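Local coordinates for endo-1,3-beta-glucanase, family GH16 (PDB 4CRQ), which probably hydrolyses internal beta-1,3-glucosidic linkages of laminarin-type glucans, this chain being the family 16 catalytic module of a longer modular enzyme, at residues 5-10 with 73-78; 159-164 with 168-173; 20-23 with 29-32. The protein carries 1 engineered substitution. All blocks are in the same frame, centred on the assembly; numbering follows the deposited sequence.

Interaction 1 of 3, residues 5-10 with 73-78. With CA (calcium ion), chain C.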
# COMPACT_ATOMS: atom_id res chain seq x y z
N LEU A 5 -10.42 7.16 -17.16
CA LEU A 5 -9.05 6.75 -16.82
C LEU A 5 -8.11 7.95 -16.95
O LEU A 5 -8.05 8.54 -18.04
CB LEU A 5 -8.60 5.58 -17.68
CG LEU A 5 -7.29 4.89 -17.30
CD1 LEU A 5 -7.35 4.19 -15.92
CD2 LEU A 5 -6.94 3.92 -18.41
N VAL A 6 -7.38 8.29 -15.89
CA VAL A 6 -6.40 9.41 -15.93
C VAL A 6 -4.94 8.92 -15.85
O VAL A 6 -4.03 9.63 -16.31
CB VAL A 6 -6.70 10.55 -14.88
CG1 VAL A 6 -8.03 11.24 -15.18
CG2 VAL A 6 -6.71 10.04 -13.43
N TRP A 7 -4.70 7.74 -15.29
CA TRP A 7 -3.35 7.20 -15.20
C TRP A 7 -3.41 5.71 -15.02
O TRP A 7 -4.35 5.17 -14.40
CB TRP A 7 -2.59 7.84 -14.01
CG TRP A 7 -1.20 7.31 -13.88
CD1 TRP A 7 -0.07 7.61 -14.66
CD2 TRP A 7 -0.74 6.30 -12.91
NE1 TRP A 7 1.02 6.88 -14.24
CE2 TRP A 7 0.69 6.08 -13.18
CE3 TRP A 7 -1.36 5.58 -11.85
CZ2 TRP A 7 1.47 5.17 -12.41
CZ3 TRP A 7 -0.57 4.67 -11.09
CH2 TRP A 7 0.80 4.48 -11.36
N GLN A 8 -2.38 5.03 -15.53
CA GLN A 8 -2.25 3.59 -15.34
C GLN A 8 -0.82 3.15 -15.46
O GLN A 8 -0.02 3.82 -16.12
CB GLN A 8 -3.09 2.80 -16.37
CG GLN A 8 -2.58 3.04 -17.81
CD GLN A 8 -3.51 2.68 -18.95
OE1 GLN A 8 -3.66 3.49 -19.86
NE2 GLN A 8 -4.12 1.50 -18.91
N ASP A 9 -0.53 2.00 -14.86
CA ASP A 9 0.69 1.28 -15.16
C ASP A 9 0.22 -0.16 -15.32
O ASP A 9 -0.23 -0.77 -14.35
CB ASP A 9 1.81 1.38 -14.09
CG ASP A 9 3.16 0.92 -14.65
OD1 ASP A 9 3.17 0.12 -15.63
OD2 ASP A 9 4.20 1.35 -14.13
N GLU A 10 0.29 -0.68 -16.55
CA GLU A 10 -0.14 -2.05 -16.89
C GLU A 10 0.99 -3.08 -16.76
O GLU A 10 0.74 -4.28 -16.89
CB GLU A 10 -0.69 -2.10 -18.33
CG GLU A 10 -1.88 -1.17 -18.57
CD GLU A 10 -3.10 -1.50 -17.72
OE1 GLU A 10 -3.45 -2.71 -17.63
OE2 GLU A 10 -3.72 -0.57 -17.16
N GLY A 73 6.55 12.59 -6.40
CA GLY A 73 7.25 13.51 -7.30
C GLY A 73 7.03 13.27 -8.79
O GLY A 73 7.53 14.05 -9.64
N ARG A 74 6.29 12.21 -9.12
CA ARG A 74 6.01 11.84 -10.52
C ARG A 74 4.53 11.80 -10.82
O ARG A 74 4.11 12.29 -11.89
CB ARG A 74 6.70 10.52 -10.91
CG ARG A 74 8.20 10.61 -10.65
CD ARG A 74 9.01 9.51 -11.25
NE ARG A 74 10.44 9.70 -10.96
CZ ARG A 74 11.38 8.88 -11.40
NH1 ARG A 74 11.05 7.80 -12.14
NH2 ARG A 74 12.65 9.11 -11.11
N LYS A 75 3.73 11.25 -9.89
CA LYS A 75 2.31 11.14 -10.15
C LYS A 75 1.56 11.26 -8.85
O LYS A 75 1.87 10.52 -7.92
CB LYS A 75 2.04 9.82 -10.89
CG LYS A 75 0.76 9.71 -11.66
CD LYS A 75 0.52 10.72 -12.77
CE LYS A 75 1.49 10.75 -13.94
NZ LYS A 75 0.84 11.57 -15.02
N SER A 76 0.61 12.19 -8.77
CA SER A 76 -0.17 12.32 -7.53
C SER A 76 -1.58 12.77 -7.93
O SER A 76 -1.79 13.35 -9.03
CB SER A 76 0.48 13.26 -6.50
OG SER A 76 0.68 14.54 -7.06
N PHE A 77 -2.52 12.48 -7.03
CA PHE A 77 -3.95 12.61 -7.30
C PHE A 77 -4.67 13.23 -6.16
O PHE A 77 -4.38 12.89 -5.00
CB PHE A 77 -4.57 11.19 -7.58
CG PHE A 77 -3.80 10.43 -8.62
CD1 PHE A 77 -4.00 10.69 -10.02
CD2 PHE A 77 -2.80 9.50 -8.23
CE1 PHE A 77 -3.25 9.99 -10.97
CE2 PHE A 77 -2.05 8.82 -9.19
CZ PHE A 77 -2.27 9.06 -10.56
N LYS A 78 -5.62 14.10 -6.48
CA LYS A 78 -6.56 14.63 -5.49
C LYS A 78 -7.93 14.08 -5.90
O LYS A 78 -8.51 14.53 -6.88
CB LYS A 78 -6.54 16.15 -5.42
CG LYS A 78 -7.53 16.73 -4.41
CD LYS A 78 -7.39 18.25 -4.41
CE LYS A 78 -8.58 18.90 -3.76
NZ LYS A 78 -8.30 20.32 -3.44
CA CA C . -0.54 -6.21 -16.63
O HOH W 1 -2.17 11.40 -15.53
O HOH W 2 -2.50 -5.19 -17.38
O HOH W 3 0.33 -6.14 -19.06
O HOH W 4 -1.14 -8.16 -18.12
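Val6 meets Phe77 through a methyl group: CG2 lies 4.2 Å from CE1 of the ring, a loose apolar touch at an oblique approach. Its carbonyl works differently. A water donates to Val6 O at 2.7 Å and accepts from Lys75 NZ at 3.1 Å, so the ammonium group reaches the strand through one solvent molecule. A classic bulge sets Val6 and Trp7 together against Val229 of strand 220-231.

Trp7 carries most of the contact. With CG anti to the backbone N (chi1 180°), its indole is directed at the loop 73-78 and is gripped by two residues. Lys75 supplies the cover of one face. Its chain bends at chi2 and chi3, which sets CG 3.7 Å from the centroid of the five-membered ring of Trp7 and only 5° off the normal, a CH-pi contact; farther along, CE comes within 3.6 Å of Trp7 CD1. Phe77 offers its edge instead, CZ standing 3.7 Å from Trp7 CB, and the two ring planes are turned 45° to each other. Trp7 NE1 is satisfied by Asp18.

Beyond Trp7 the segment leaves the loop. Gln8 NE2 donates to Glu10 OE2 at 2.7 Å, and Glu10 OE1 pairs with Arg228, while the backbone oxygen of Glu10 binds the calcium ion, which Gly48 and Asp225 also ligate.

The loop leading from strand 62-70 to strand 80-87 is thus packed on strand 4-9 of the family 16 beta-sandwich, with no direct hydrogen bond between the two segments. Hydrophobic contact and CH-pi attraction hold them together: the lysine's methylenes lie on the indole, and its charge meets the strand carbonyl through the bridging water.

Interaction 2 of 3, residues 159-164 with 168-173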
# COMPACT_ATOMS: atom_id res chain seq x y z
N TYR A 159 -8.53 -4.47 -5.63
CA TYR A 159 -8.56 -3.69 -4.39
C TYR A 159 -8.69 -2.23 -4.77
O TYR A 159 -7.87 -1.75 -5.57
CB TYR A 159 -7.28 -3.91 -3.61
CG TYR A 159 -7.12 -5.36 -3.21
CD1 TYR A 159 -7.80 -5.87 -2.08
CD2 TYR A 159 -6.31 -6.25 -3.96
CE1 TYR A 159 -7.67 -7.19 -1.71
CE2 TYR A 159 -6.18 -7.60 -3.59
CZ TYR A 159 -6.86 -8.07 -2.46
OH TYR A 159 -6.77 -9.38 -2.02
N SER A 160 -9.69 -1.51 -4.23
CA SER A 160 -9.85 -0.11 -4.64
C SER A 160 -10.39 0.75 -3.51
O SER A 160 -10.97 0.23 -2.54
CB SER A 160 -10.80 -0.03 -5.85
OG SER A 160 -12.11 -0.45 -5.47
N VAL A 161 -10.20 2.05 -3.67
CA VAL A 161 -10.90 3.04 -2.87
C VAL A 161 -11.56 4.01 -3.80
O VAL A 161 -10.98 4.32 -4.85
CB VAL A 161 -9.99 3.83 -1.87
CG1 VAL A 161 -9.56 2.94 -0.74
CG2 VAL A 161 -8.82 4.54 -2.59
N GLU A 162 -12.75 4.49 -3.43
CA GLU A 162 -13.36 5.65 -4.11
C GLU A 162 -13.25 6.81 -3.11
O GLU A 162 -13.78 6.73 -2.00
CB GLU A 162 -14.80 5.42 -4.49
CG GLU A 162 -14.97 4.50 -5.68
CD GLU A 162 -16.41 4.18 -6.01
OE1 GLU A 162 -17.36 4.61 -5.30
OE2 GLU A 162 -16.61 3.46 -7.00
N TRP A 163 -12.55 7.86 -3.53
CA TRP A 163 -12.25 9.00 -2.70
C TRP A 163 -12.78 10.26 -3.32
O TRP A 163 -12.38 10.57 -4.42
CB TRP A 163 -10.73 9.01 -2.54
CG TRP A 163 -10.06 10.23 -1.97
CD1 TRP A 163 -10.53 11.12 -0.99
CD2 TRP A 163 -8.73 10.70 -2.30
NE1 TRP A 163 -9.61 12.10 -0.72
CE2 TRP A 163 -8.49 11.91 -1.49
CE3 TRP A 163 -7.73 10.27 -3.19
CZ2 TRP A 163 -7.30 12.63 -1.56
CZ3 TRP A 163 -6.53 11.01 -3.26
CH2 TRP A 163 -6.33 12.16 -2.46
N ASP A 164 -13.68 10.97 -2.64
CA ASP A 164 -14.17 12.27 -3.13
C ASP A 164 -14.00 13.30 -2.00
O ASP A 164 -13.41 13.00 -0.94
CB ASP A 164 -15.62 12.17 -3.63
CG ASP A 164 -16.61 11.75 -2.57
OD1 ASP A 164 -16.43 11.97 -1.36
OD2 ASP A 164 -17.59 11.16 -3.03
N ILE A 168 -14.27 8.50 1.87
CA ILE A 168 -13.41 7.48 1.24
C ILE A 168 -14.18 6.19 1.47
O ILE A 168 -14.63 5.92 2.60
CB ILE A 168 -11.98 7.42 1.81
CG1 ILE A 168 -11.28 8.77 1.61
CG2 ILE A 168 -11.17 6.27 1.19
CD1 ILE A 168 -10.03 8.99 2.45
N LYS A 169 -14.31 5.40 0.41
CA LYS A 169 -14.96 4.09 0.48
C LYS A 169 -13.96 3.05 0.01
O LYS A 169 -13.23 3.31 -0.96
CB LYS A 169 -16.23 4.06 -0.38
CG LYS A 169 -17.33 5.06 0.00
CD LYS A 169 -18.38 5.07 -1.10
CE LYS A 169 -19.28 6.30 -1.09
NZ LYS A 169 -20.54 6.09 -0.37
N TRP A 170 -13.93 1.88 0.67
CA TRP A 170 -13.04 0.77 0.28
C TRP A 170 -13.84 -0.38 -0.27
O TRP A 170 -14.98 -0.64 0.17
CB TRP A 170 -12.26 0.24 1.48
CG TRP A 170 -11.18 1.13 2.02
CD1 TRP A 170 -9.81 1.02 1.82
CD2 TRP A 170 -11.36 2.31 2.87
NE1 TRP A 170 -9.14 2.02 2.47
CE2 TRP A 170 -10.01 2.84 3.13
CE3 TRP A 170 -12.46 2.97 3.44
CZ2 TRP A 170 -9.79 3.97 3.91
CZ3 TRP A 170 -12.23 4.11 4.24
CH2 TRP A 170 -10.92 4.59 4.46
N PHE A 171 -13.22 -1.10 -1.22
CA PHE A 171 -13.83 -2.23 -1.90
C PHE A 171 -12.83 -3.33 -2.17
O PHE A 171 -11.64 -3.05 -2.38
CB PHE A 171 -14.38 -1.80 -3.28
CG PHE A 171 -15.30 -0.58 -3.25
CD1 PHE A 171 -14.76 0.72 -3.27
CD2 PHE A 171 -16.69 -0.72 -3.20
CE1 PHE A 171 -15.59 1.85 -3.25
CE2 PHE A 171 -17.53 0.41 -3.17
CZ PHE A 171 -16.98 1.69 -3.20
N VAL A 172 -13.32 -4.57 -2.16
CA VAL A 172 -12.56 -5.72 -2.66
C VAL A 172 -13.54 -6.31 -3.63
O VAL A 172 -14.69 -6.60 -3.24
CB VAL A 172 -12.10 -6.75 -1.60
CG1 VAL A 172 -11.49 -7.99 -2.28
CG2 VAL A 172 -11.10 -6.11 -0.65
N ASP A 173 -13.09 -6.47 -4.89
CA ASP A 173 -13.93 -7.03 -5.96
C ASP A 173 -15.30 -6.32 -6.02
O ASP A 173 -16.35 -6.95 -6.28
CB ASP A 173 -14.10 -8.55 -5.73
CG ASP A 173 -12.82 -9.35 -6.00
OD1 ASP A 173 -11.95 -8.91 -6.79
OD2 ASP A 173 -12.70 -10.45 -5.40
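Ser160 with Phe171 and Glu162 with Lys169 are the hydrogen-bonded pairs of this antiparallel hairpin, whose strand segments run at 161° to each other. Each pair exchanges two bonds. Ser160 N reaches Phe171 O at 3.1 Å with an almost straight N-H, and Phe171 N returns to Ser160 O; Glu162 N to Lys169 O and Lys169 N to Glu162 O are both 2.8 Å. In the intervening non-hydrogen-bonded pairs the CA hydrogens turn inward, and Val161 CA lies just 3.0 Å from Lys169 O, a close CA-H...O contact.

Apolar contacts fill the face bearing Tyr159, Val161, Trp163, Ile168, Trp170 and Val172. The tightest puts Val161 CG1 over one face of the Trp170 indole, 3.2 Å from CD1 and 24° off the normal of the five-membered ring, a CH-pi contact. Ile168 CG2 lies over that same face. Trp163 and Ile168 run side by side, CD1 to CG1 at 3.6 Å, as do Tyr159 and Val172. Asp117 accepts from Trp170 NE1 and Phe192 from Trp163 NE1, so both buried indole nitrogens are satisfied by backbone oxygens.

Mixed polar-apolar contacts mark the other face. Phe171, with CG anti to the carbonyl carbon (chi1 -52°), lies beside the partner strand, reaching diagonally from Ser160 to Glu162: its CB lies 3.4 Å from Ser160 OG, and its CZ comes 3.6 Å from Glu162 OE1 at an oblique approach. Glu162 and Lys169 sit opposite each other without their charged atoms touching.

The hairpin belongs to the family 16 beta-sandwich, continuing from strand 80-87 to strand 175-181. Its chemistry implies a two-faced sheet: the backbone bonds fix the pairing, one face is sealed by aromatic and aliphatic groups, and the other carries Glu162 and Lys169, both partly exposed.

Interaction 3 of 3, residues 20-23 with 29-32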
# COMPACT_ATOMS: atom_id res chain seq x y z
N VAL A 20 9.47 5.40 -8.22
CA VAL A 20 10.74 5.60 -7.51
C VAL A 20 10.87 4.43 -6.56
O VAL A 20 9.89 4.05 -5.89
CB VAL A 20 10.73 6.95 -6.73
CG1 VAL A 20 11.93 7.11 -5.80
CG2 VAL A 20 10.62 8.11 -7.71
N PHE A 21 12.07 3.86 -6.48
CA PHE A 21 12.33 2.69 -5.62
C PHE A 21 13.01 3.15 -4.35
O PHE A 21 13.95 3.94 -4.41
CB PHE A 21 13.18 1.67 -6.38
CG PHE A 21 12.47 1.14 -7.58
CD1 PHE A 21 12.53 1.84 -8.81
CD2 PHE A 21 11.70 -0.03 -7.51
CE1 PHE A 21 11.86 1.37 -9.94
CE2 PHE A 21 11.03 -0.51 -8.65
CZ PHE A 21 11.11 0.19 -9.86
N GLU A 22 12.54 2.65 -3.22
CA GLU A 22 13.16 2.93 -1.92
C GLU A 22 14.11 1.80 -1.57
O GLU A 22 13.94 0.67 -2.04
CB GLU A 22 12.09 3.18 -0.86
CG GLU A 22 11.40 4.50 -1.14
CD GLU A 22 10.32 4.82 -0.15
OE1 GLU A 22 9.28 4.15 -0.17
OE2 GLU A 22 10.53 5.77 0.64
N THR A 23 15.12 2.09 -0.76
CA THR A 23 16.09 1.08 -0.38
C THR A 23 16.33 1.15 1.11
O THR A 23 16.08 2.22 1.73
CB THR A 23 17.45 1.26 -1.13
OG1 THR A 23 18.03 2.50 -0.72
CG2 THR A 23 17.34 1.30 -2.63
N GLY A 29 13.04 0.49 11.09
CA GLY A 29 12.32 -0.46 10.23
C GLY A 29 11.05 0.16 9.66
O GLY A 29 9.95 -0.32 9.95
N TRP A 30 11.23 1.24 8.90
CA TRP A 30 10.14 1.96 8.21
C TRP A 30 9.06 2.35 9.19
O TRP A 30 7.88 2.34 8.87
CB TRP A 30 9.64 1.16 7.00
CG TRP A 30 10.75 1.10 5.99
CD1 TRP A 30 11.69 0.10 5.83
CD2 TRP A 30 11.09 2.11 5.01
NE1 TRP A 30 12.56 0.40 4.83
CE2 TRP A 30 12.26 1.60 4.30
CE3 TRP A 30 10.56 3.35 4.65
CZ2 TRP A 30 12.87 2.30 3.27
CZ3 TRP A 30 11.18 4.06 3.60
CH2 TRP A 30 12.30 3.54 2.93
N GLY A 31 9.51 2.70 10.40
CA GLY A 31 8.66 3.12 11.53
C GLY A 31 7.81 2.04 12.18
O GLY A 31 6.98 2.35 13.03
N ASN A 32 8.03 0.77 11.79
CA ASN A 32 7.24 -0.35 12.32
C ASN A 32 8.08 -1.54 12.76
O ASN A 32 7.53 -2.65 12.94
CB ASN A 32 6.26 -0.80 11.22
CG ASN A 32 5.18 0.22 10.95
OD1 ASN A 32 5.21 0.92 9.94
ND2 ASN A 32 4.22 0.32 11.86
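Glu22 and Trp30 bring a carboxylate up to the far rim of an indole, and the torsions of both residues account for the meeting. In Glu22, CG stands anti to the carbonyl carbon (chi1 -70°) and the chain is extended beyond it, so that it lies across the CZ3-CH2 rim of the six-membered ring, with the carboxylate at CZ3. Two levels of it touch: CB lies 3.8 Å from Trp30 CH2, and OE2 is 3.5 Å from Trp30 CZ3. The carboxylate and ring planes are 67° apart, and the oxygen approaches obliquely. OE1 forms a salt bridge with Arg68, which ties the acid to the neighbouring strand 62-70.

Trp30 has CG anti to its own carbonyl carbon as well (chi1 -66°), on a backbone with positive phi. Gly29 and Gly31 on either side of it share that sign, so the chain makes a left-handed turn, in which Asn32 N bonds Gly29 O at 2.9 Å. From this turn the indole is thrust toward the strand. Thr23 O meets it at the edge, near the ring plane, 3.6 Å from CZ2, where a weakly positive C-H is likely to suit a carbonyl oxygen. NE1 donates to Gly24 O, which fixes the rotation of the indole. Replacing the tryptophan by an alanine would probably leave the Gly24 carbonyl without this donor and open a gap beside Glu22 and the Thr23 carbonyl.

Just 124 Å² is buried, with no hydrogen bond across the segments. Such a contact fits a surface loop folded back on a short strand of a family 16 beta-sandwich, here the connection between strand 20-22 and the turn at 29-32.

Interaction 2 is the core contact, a hairpin with paired backbones, whereas interaction 1 is partly buried and interaction 3 lies at the surface. The chemistry follows this gradient: main-chain hydrogen bonds plus aromatic packing in 159-164 with 168-173, side-chain packing and one water bridge in 5-10 with 73-78, and carboxylate or carbonyl oxygens against an indole rim in 20-23 with 29-32. No segment is shared, but interaction 1 touches both others: Phe77 O packs on Trp163 CH2 at 3.3 Å, and Arg74 NE touches Val20 CG2. Interaction 3 is nested within the chain loop that interaction 1 closes, and interactions 2 and 3 flank the chain's centre about 25 Å apart, centre to centre.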